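Local coordinates for fiber protein (Duck adenovirus 1, PDB 6ITX) that probably attaches the virus to receptors on the host cell through the C-terminal head domain of its trimeric fibre, the part described here, at residues Val126-Val131 against Phe296-Ala301; Pro183-Trp186 against Thr192-Tyr195. All coordinates share one frame; numbering follows the deposited sequence.

Interaction 1 lies in the buried interior of the fibre head, where the side chain of Leu128 meets two aromatic rings close to the C-terminal end of the chain. Interaction 2, about 11 Å away between centres, is a partly buried, essentially aliphatic contact between strand 184-187 and the loop that follows it. Neither has a hydrogen bond between its two segments. Both reach the same sheet, since strand 95-100 pairs antiparallel with strand 118-131 and with strand 184-187. They also touch directly: the N of Ala301 is 3.3 Å from the O of Tyr195, a probable hydrogen bond tying the chain terminus to the 192-195 turn.

Interaction 1. Residues Val126-Val131 against Phe296-Ala301; sequences VYLTSV and FTYVGA. With GLN (glutamine), chain G.
Leu128 meets Phe296 and Tyr298 in the interior of the fibre-head beta-sandwich, on strands 118-131 and 288-299. These strands do not bond to each other here; each pairs antiparallel with strand 134-144, and the nearest CA atoms, those of Leu128 and Thr297, are 9.3 Å apart. Side chains therefore bridge the gap. Leu128 divides its methyls between two partners. Its CD2 comes obliquely to the ring of Phe296, 3.8 Å from CZ, whereas CD1, which lies anti to CA (chi2 173°), ends 4.2 Å from Tyr298 OH, with the two side chains crossing at about a right angle. Both aromatic residues hold CG between the backbone N and the carbonyl carbon (chi1 62° in each), and their second torsions nearly coincide. Two residues apart on one strand, the rings consequently lie side by side, edge against edge in a common plane, with Phe296 CE2 3.8 Å from Tyr298 CD1. The Tyr298 hydroxyl is hydrogen-bonded to the carbonyl O of Phe196, which satisfies this buried polar atom and ties the end of the ring to the loop that carries Phe196, whose side chain also packs on Leu128. Other residues of strand 118-131 meet the neighbouring subunits: Tyr127 OH is hydrogen-bonded to the O of Gly132 of a second subunit, and Val131 packs on Val131 of a third. The strand ends at Val299, and Val299, Gly300 and the C-terminal Ala301 line, with Gly133, the pocket of a bound glutamine, whose NE2 lies 3.7 Å from Val299 CG1.

Interaction 2. Residues Pro183-Trp186 against Thr192-Tyr195; sequences PVVW and TPLY
The chain runs extended through Val184 and Val185, turns a corner at Trp186 and comes back as a beta-turn of helical backbone angles at 192-195, closed by a 2.9 Å hydrogen bond from Tyr195 N to Thr192 O. Across the contact the CA atoms of Val185 and Thr192 are 6.9 Å apart. This packs a loop of the fibre head against strand 184-187 of its beta-sandwich, carbon against carbon for the most part. Val185 carries most of the contact, its two methyls straddling the start of the turn. CG1, anti to the backbone N (chi1 -176°), points at Thr192 and lies 3.7 Å from its CB; CG2 meets the ring of Pro193, 3.8 Å from CD, the side chains crossing at about a right angle. The Thr192 hydroxyl has its polar partner within the intervening loop: OG1 is hydrogen-bonded to the O of Asp189, so the threonine offers mainly carbon to Val185 while its oxygen braces the loop. Val184 and Trp186 lie on the other side of the strand, where the indole NE1 is hydrogen-bonded to Ser98 OG. At the start of the strand, the ring of Pro183 approaches that of Pro193 more loosely, with Pro183 CG 4.3 Å from Pro193 CG.

Interaction 1. Residues Val126-Val131 against Phe296-Ala301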
ATOM      1  N   VAL A 126     -14.003   7.490  -7.669  1.00 39.28           N
ATOM      2  CA  VAL A 126     -12.789   7.822  -6.933  1.00 36.06           C
ATOM      3  C   VAL A 126     -13.179   8.368  -5.567  1.00 35.54           C
ATOM      4  O   VAL A 126     -13.921   9.350  -5.476  1.00 34.79           O
ATOM      5  CB  VAL A 126     -11.927   8.848  -7.685  1.00 34.72           C
ATOM      6  CG1 VAL A 126     -10.520   8.893  -7.082  1.00 36.46           C
ATOM      7  CG2 VAL A 126     -11.886   8.522  -9.159  1.00 35.73           C
ATOM      8  N   TYR A 127     -12.656   7.752  -4.515  1.00 30.70           N
ATOM      9  CA  TYR A 127     -12.908   8.159  -3.145  1.00 33.36           C
ATOM     10  C   TYR A 127     -11.587   8.603  -2.550  1.00 35.95           C
ATOM     11  O   TYR A 127     -10.672   7.790  -2.414  1.00 37.92           O
ATOM     12  CB  TYR A 127     -13.504   7.010  -2.328  1.00 34.29           C
ATOM     13  CG  TYR A 127     -14.120   7.421  -1.002  1.00 40.53           C
ATOM     14  CD1 TYR A 127     -15.345   8.110  -0.957  1.00 38.42           C
ATOM     15  CD2 TYR A 127     -13.501   7.103   0.201  1.00 35.36           C
ATOM     16  CE1 TYR A 127     -15.925   8.464   0.244  1.00 33.10           C
ATOM     17  CE2 TYR A 127     -14.077   7.463   1.416  1.00 37.77           C
ATOM     18  CZ  TYR A 127     -15.287   8.148   1.434  1.00 39.55           C
ATOM     19  OH  TYR A 127     -15.864   8.515   2.647  1.00 37.21           O
ATOM     20  N   LEU A 128     -11.484   9.880  -2.192  1.00 37.87           N
ATOM     21  CA  LEU A 128     -10.256  10.431  -1.645  1.00 36.97           C
ATOM     22  C   LEU A 128     -10.500  10.989  -0.252  1.00 38.41           C
ATOM     23  O   LEU A 128     -11.435  11.774  -0.045  1.00 36.27           O
ATOM     24  CB  LEU A 128      -9.700  11.516  -2.555  1.00 34.84           C
ATOM     25  CG  LEU A 128      -9.474  11.052  -3.986  1.00 36.51           C
ATOM     26  CD1 LEU A 128      -9.098  12.234  -4.827  1.00 38.06           C
ATOM     27  CD2 LEU A 128      -8.376   9.992  -4.038  1.00 41.58           C
ATOM     28  N   THR A 129      -9.648  10.585   0.692  1.00 32.60           N
ATOM     29  CA  THR A 129      -9.568  11.190   2.009  1.00 33.52           C
ATOM     30  C   THR A 129      -8.226  11.885   2.176  1.00 33.46           C
ATOM     31  O   THR A 129      -7.189  11.364   1.768  1.00 37.52           O
ATOM     32  CB  THR A 129      -9.740  10.154   3.122  1.00 34.23           C
ATOM     33  OG1 THR A 129      -8.534   9.387   3.259  1.00 34.42           O
ATOM     34  CG2 THR A 129     -10.914   9.243   2.825  1.00 30.67           C
ATOM     35  N   SER A 130      -8.248  13.058   2.776  1.00 36.95           N
ATOM     36  CA  SER A 130      -7.040  13.786   3.115  1.00 36.09           C
ATOM     37  C   SER A 130      -6.901  13.739   4.625  1.00 38.41           C
ATOM     38  O   SER A 130      -7.759  14.265   5.339  1.00 40.50           O
ATOM     39  CB  SER A 130      -7.105  15.230   2.625  1.00 39.29           C
ATOM     40  OG  SER A 130      -6.039  15.998   3.174  1.00 49.14           O
ATOM     41  N   VAL A 131      -5.836  13.103   5.110  1.00 31.43           N
ATOM     42  CA  VAL A 131      -5.608  12.997   6.542  1.00 33.48           C
ATOM     43  C   VAL A 131      -4.145  13.293   6.818  1.00 32.53           C
ATOM     44  O   VAL A 131      -3.263  12.596   6.315  1.00 41.60           O
ATOM     45  CB  VAL A 131      -6.043  11.626   7.113  1.00 36.04           C
ATOM     46  CG1 VAL A 131      -5.543  10.510   6.259  1.00 35.54           C
ATOM     47  CG2 VAL A 131      -5.588  11.458   8.581  1.00 28.88           C
ATOM     48  N   PHE A 296      -4.505   3.676  -2.943  1.00 30.29           N
ATOM     49  CA  PHE A 296      -3.219   4.306  -3.213  1.00 27.82           C
ATOM     50  C   PHE A 296      -3.082   5.533  -2.325  1.00 30.91           C
ATOM     51  O   PHE A 296      -4.072   6.060  -1.808  1.00 31.75           O
ATOM     52  CB  PHE A 296      -3.094   4.717  -4.682  1.00 38.85           C
ATOM     53  CG  PHE A 296      -4.122   5.747  -5.107  1.00 39.49           C
ATOM     54  CD1 PHE A 296      -5.408   5.358  -5.473  1.00 35.41           C
ATOM     55  CD2 PHE A 296      -3.810   7.102  -5.099  1.00 36.64           C
ATOM     56  CE1 PHE A 296      -6.355   6.295  -5.833  1.00 35.17           C
ATOM     57  CE2 PHE A 296      -4.753   8.042  -5.460  1.00 43.58           C
ATOM     58  CZ  PHE A 296      -6.031   7.637  -5.833  1.00 40.26           C
ATOM     59  N   THR A 297      -1.842   6.008  -2.178  1.00 34.49           N
ATOM     60  CA  THR A 297      -1.535   7.156  -1.330  1.00 30.29           C
ATOM     61  C   THR A 297      -0.569   8.097  -2.038  1.00 31.98           C
ATOM     62  O   THR A 297       0.392   7.651  -2.666  1.00 36.20           O
ATOM     63  CB  THR A 297      -0.925   6.703   0.012  1.00 31.32           C
ATOM     64  OG1 THR A 297      -1.928   6.070   0.831  1.00 25.79           O
ATOM     65  CG2 THR A 297      -0.341   7.886   0.770  1.00 32.80           C
ATOM     66  N   TYR A 298      -0.816   9.401  -1.942  1.00 35.38           N
ATOM     67  CA  TYR A 298       0.173  10.394  -2.357  1.00 33.25           C
ATOM     68  C   TYR A 298       0.119  11.575  -1.399  1.00 35.70           C
ATOM     69  O   TYR A 298      -0.828  11.722  -0.610  1.00 35.19           O
ATOM     70  CB  TYR A 298      -0.048  10.869  -3.807  1.00 37.18           C
ATOM     71  CG  TYR A 298      -1.377  11.551  -4.021  1.00 36.36           C
ATOM     72  CD1 TYR A 298      -2.517  10.807  -4.260  1.00 39.29           C
ATOM     73  CD2 TYR A 298      -1.498  12.930  -3.962  1.00 35.46           C
ATOM     74  CE1 TYR A 298      -3.736  11.411  -4.438  1.00 38.45           C
ATOM     75  CE2 TYR A 298      -2.721  13.545  -4.145  1.00 35.20           C
ATOM     76  CZ  TYR A 298      -3.838  12.777  -4.384  1.00 35.83           C
ATOM     77  OH  TYR A 298      -5.073  13.364  -4.570  1.00 33.35           O
ATOM     78  N   VAL A 299       1.142  12.432  -1.495  1.00 33.83           N
ATOM     79  CA  VAL A 299       1.220  13.625  -0.655  1.00 33.76           C
ATOM     80  C   VAL A 299       0.239  14.673  -1.165  1.00 35.75           C
ATOM     81  O   VAL A 299       0.300  15.097  -2.325  1.00 34.36           O
ATOM     82  CB  VAL A 299       2.644  14.192  -0.622  1.00 34.67           C
ATOM     83  CG1 VAL A 299       2.808  15.111   0.569  1.00 37.45           C
ATOM     84  CG2 VAL A 299       3.676  13.097  -0.569  1.00 33.34           C
ATOM     85  N   GLY A 300      -0.665  15.108  -0.290  1.00 36.82           N
ATOM     86  CA  GLY A 300      -1.585  16.179  -0.610  1.00 37.19           C
ATOM     87  C   GLY A 300      -0.929  17.549  -0.545  1.00 41.10           C
ATOM     88  O   GLY A 300       0.249  17.703  -0.213  1.00 39.22           O
ATOM     89  N   ALA A 301      -1.719  18.569  -0.875  1.00 45.11           N
ATOM     90  CA  ALA A 301      -1.201  19.939  -0.942  1.00 41.60           C
ATOM     91  C   ALA A 301      -0.803  20.468   0.428  1.00 45.24           C
ATOM     92  O   ALA A 301      -1.408  20.152   1.467  1.00 43.99           O
ATOM     93  CB  ALA A 301      -2.207  20.855  -1.574  1.00 39.84           C
ATOM     94  OXT ALA A 301       0.169  21.229   0.501  1.00 46.26           O
TER
HETATM   95  N   GLN G 401      -0.173  22.732   2.200  1.00 54.60           N
HETATM   96  CA  GLN G 401       0.299  22.339   3.521  1.00 65.49           C
HETATM   97  C   GLN G 401       0.802  23.578   4.293  1.00 78.44           C
HETATM   98  O   GLN G 401       0.179  24.655   4.282  1.00 81.78           O
HETATM   99  CB  GLN G 401       1.418  21.271   3.416  1.00 68.95           C
HETATM  100  CG  GLN G 401       0.969  19.800   3.129  1.00 47.68           C
HETATM  101  CD  GLN G 401       1.997  18.735   3.562  1.00 50.24           C
HETATM  102  OE1 GLN G 401       2.997  19.041   4.222  1.00 61.99           O
HETATM  103  NE2 GLN G 401       1.740  17.479   3.199  1.00 41.24           N

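Interaction 2. Residues Pro183-Trp186 against Thr192-Tyr195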
ATOM      1  N   PRO A 183     -15.961  17.287  -8.278  1.00 36.83           N
ATOM      2  CA  PRO A 183     -15.918  16.494  -7.051  1.00 40.28           C
ATOM      3  C   PRO A 183     -17.164  16.779  -6.225  1.00 39.98           C
ATOM      4  O   PRO A 183     -17.903  17.736  -6.472  1.00 42.75           O
ATOM      5  CB  PRO A 183     -14.636  16.966  -6.345  1.00 40.80           C
ATOM      6  CG  PRO A 183     -13.925  17.852  -7.319  1.00 38.71           C
ATOM      7  CD  PRO A 183     -14.962  18.365  -8.278  1.00 38.16           C
ATOM      8  N   VAL A 184     -17.415  15.909  -5.256  1.00 37.49           N
ATOM      9  CA  VAL A 184     -18.513  16.060  -4.312  1.00 35.91           C
ATOM     10  C   VAL A 184     -17.856  16.047  -2.948  1.00 37.90           C
ATOM     11  O   VAL A 184     -17.264  15.036  -2.551  1.00 40.18           O
ATOM     12  CB  VAL A 184     -19.564  14.942  -4.430  1.00 37.86           C
ATOM     13  CG1 VAL A 184     -20.470  14.941  -3.219  1.00 29.30           C
ATOM     14  CG2 VAL A 184     -20.368  15.067  -5.717  1.00 27.48           C
ATOM     15  N   VAL A 185     -17.931  17.162  -2.240  1.00 38.21           N
ATOM     16  CA  VAL A 185     -17.252  17.275  -0.961  1.00 35.69           C
ATOM     17  C   VAL A 185     -18.141  16.679   0.118  1.00 38.95           C
ATOM     18  O   VAL A 185     -19.239  17.186   0.362  1.00 39.62           O
ATOM     19  CB  VAL A 185     -16.918  18.736  -0.655  1.00 36.03           C
ATOM     20  CG1 VAL A 185     -16.119  18.830   0.638  1.00 41.02           C
ATOM     21  CG2 VAL A 185     -16.173  19.343  -1.818  1.00 30.70           C
ATOM     22  N   TRP A 186     -17.663  15.599   0.762  1.00 41.23           N
ATOM     23  CA  TRP A 186     -18.322  14.977   1.910  1.00 38.51           C
ATOM     24  C   TRP A 186     -17.772  15.427   3.254  1.00 39.78           C
ATOM     25  O   TRP A 186     -18.420  15.184   4.274  1.00 44.06           O
ATOM     26  CB  TRP A 186     -18.224  13.450   1.858  1.00 37.72           C
ATOM     27  CG  TRP A 186     -18.788  12.847   0.632  1.00 39.39           C
ATOM     28  CD1 TRP A 186     -18.106  12.517  -0.498  1.00 38.97           C
ATOM     29  CD2 TRP A 186     -20.151  12.492   0.396  1.00 42.66           C
ATOM     30  NE1 TRP A 186     -18.958  11.989  -1.429  1.00 42.43           N
ATOM     31  CE2 TRP A 186     -20.225  11.963  -0.907  1.00 46.12           C
ATOM     32  CE3 TRP A 186     -21.319  12.572   1.152  1.00 43.63           C
ATOM     33  CZ2 TRP A 186     -21.423  11.514  -1.468  1.00 45.79           C
ATOM     34  CZ3 TRP A 186     -22.510  12.118   0.593  1.00 39.49           C
ATOM     35  CH2 TRP A 186     -22.548  11.595  -0.699  1.00 39.69           C
ATOM     36  N   THR A 192     -12.338  22.525  -0.153  1.00 51.13           N
ATOM     37  CA  THR A 192     -11.693  21.240   0.107  1.00 46.87           C
ATOM     38  C   THR A 192     -11.047  20.589  -1.110  1.00 46.81           C
ATOM     39  O   THR A 192      -9.964  20.004  -0.943  1.00 46.68           O
ATOM     40  CB  THR A 192     -12.709  20.296   0.754  1.00 49.50           C
ATOM     41  OG1 THR A 192     -12.969  20.747   2.091  1.00 48.75           O
ATOM     42  CG2 THR A 192     -12.176  18.859   0.792  1.00 46.19           C
ATOM     43  N   PRO A 193     -11.614  20.640  -2.327  1.00 47.59           N
ATOM     44  CA  PRO A 193     -10.913  20.029  -3.468  1.00 44.96           C
ATOM     45  C   PRO A 193      -9.443  20.409  -3.582  1.00 47.89           C
ATOM     46  O   PRO A 193      -8.620  19.556  -3.950  1.00 48.90           O
ATOM     47  CB  PRO A 193     -11.728  20.530  -4.665  1.00 37.68           C
ATOM     48  CG  PRO A 193     -13.078  20.578  -4.146  1.00 40.66           C
ATOM     49  CD  PRO A 193     -12.956  21.098  -2.731  1.00 44.59           C
ATOM     50  N   LEU A 194      -9.086  21.649  -3.240  1.00 47.56           N
ATOM     51  CA  LEU A 194      -7.709  22.102  -3.400  1.00 45.26           C
ATOM     52  C   LEU A 194      -6.736  21.346  -2.506  1.00 45.57           C
ATOM     53  O   LEU A 194      -5.532  21.336  -2.789  1.00 46.88           O
ATOM     54  CB  LEU A 194      -7.619  23.605  -3.122  1.00 49.68           C
ATOM     55  CG  LEU A 194      -8.461  24.504  -4.028  1.00 50.08           C
ATOM     56  CD1 LEU A 194      -8.210  25.936  -3.667  1.00 52.33           C
ATOM     57  CD2 LEU A 194      -8.141  24.262  -5.498  1.00 51.23           C
ATOM     58  N   TYR A 195      -7.217  20.707  -1.440  1.00 44.98           N
ATOM     59  CA  TYR A 195      -6.315  19.967  -0.565  1.00 46.77           C
ATOM     60  C   TYR A 195      -5.840  18.675  -1.198  1.00 45.37           C
ATOM     61  O   TYR A 195      -4.931  18.036  -0.652  1.00 43.41           O
ATOM     62  CB  TYR A 195      -6.990  19.658   0.775  1.00 49.93           C
ATOM     63  CG  TYR A 195      -6.933  20.799   1.768  1.00 56.20           C
ATOM     64  CD1 TYR A 195      -7.033  22.124   1.344  1.00 60.25           C
ATOM     65  CD2 TYR A 195      -6.783  20.554   3.125  1.00 59.13           C
ATOM     66  CE1 TYR A 195      -6.979  23.173   2.247  1.00 72.22           C
ATOM     67  CE2 TYR A 195      -6.739  21.594   4.042  1.00 68.19           C
ATOM     68  CZ  TYR A 195      -6.837  22.904   3.600  1.00 72.02           C
ATOM     69  OH  TYR A 195      -6.782  23.942   4.507  1.00 64.49           O
TER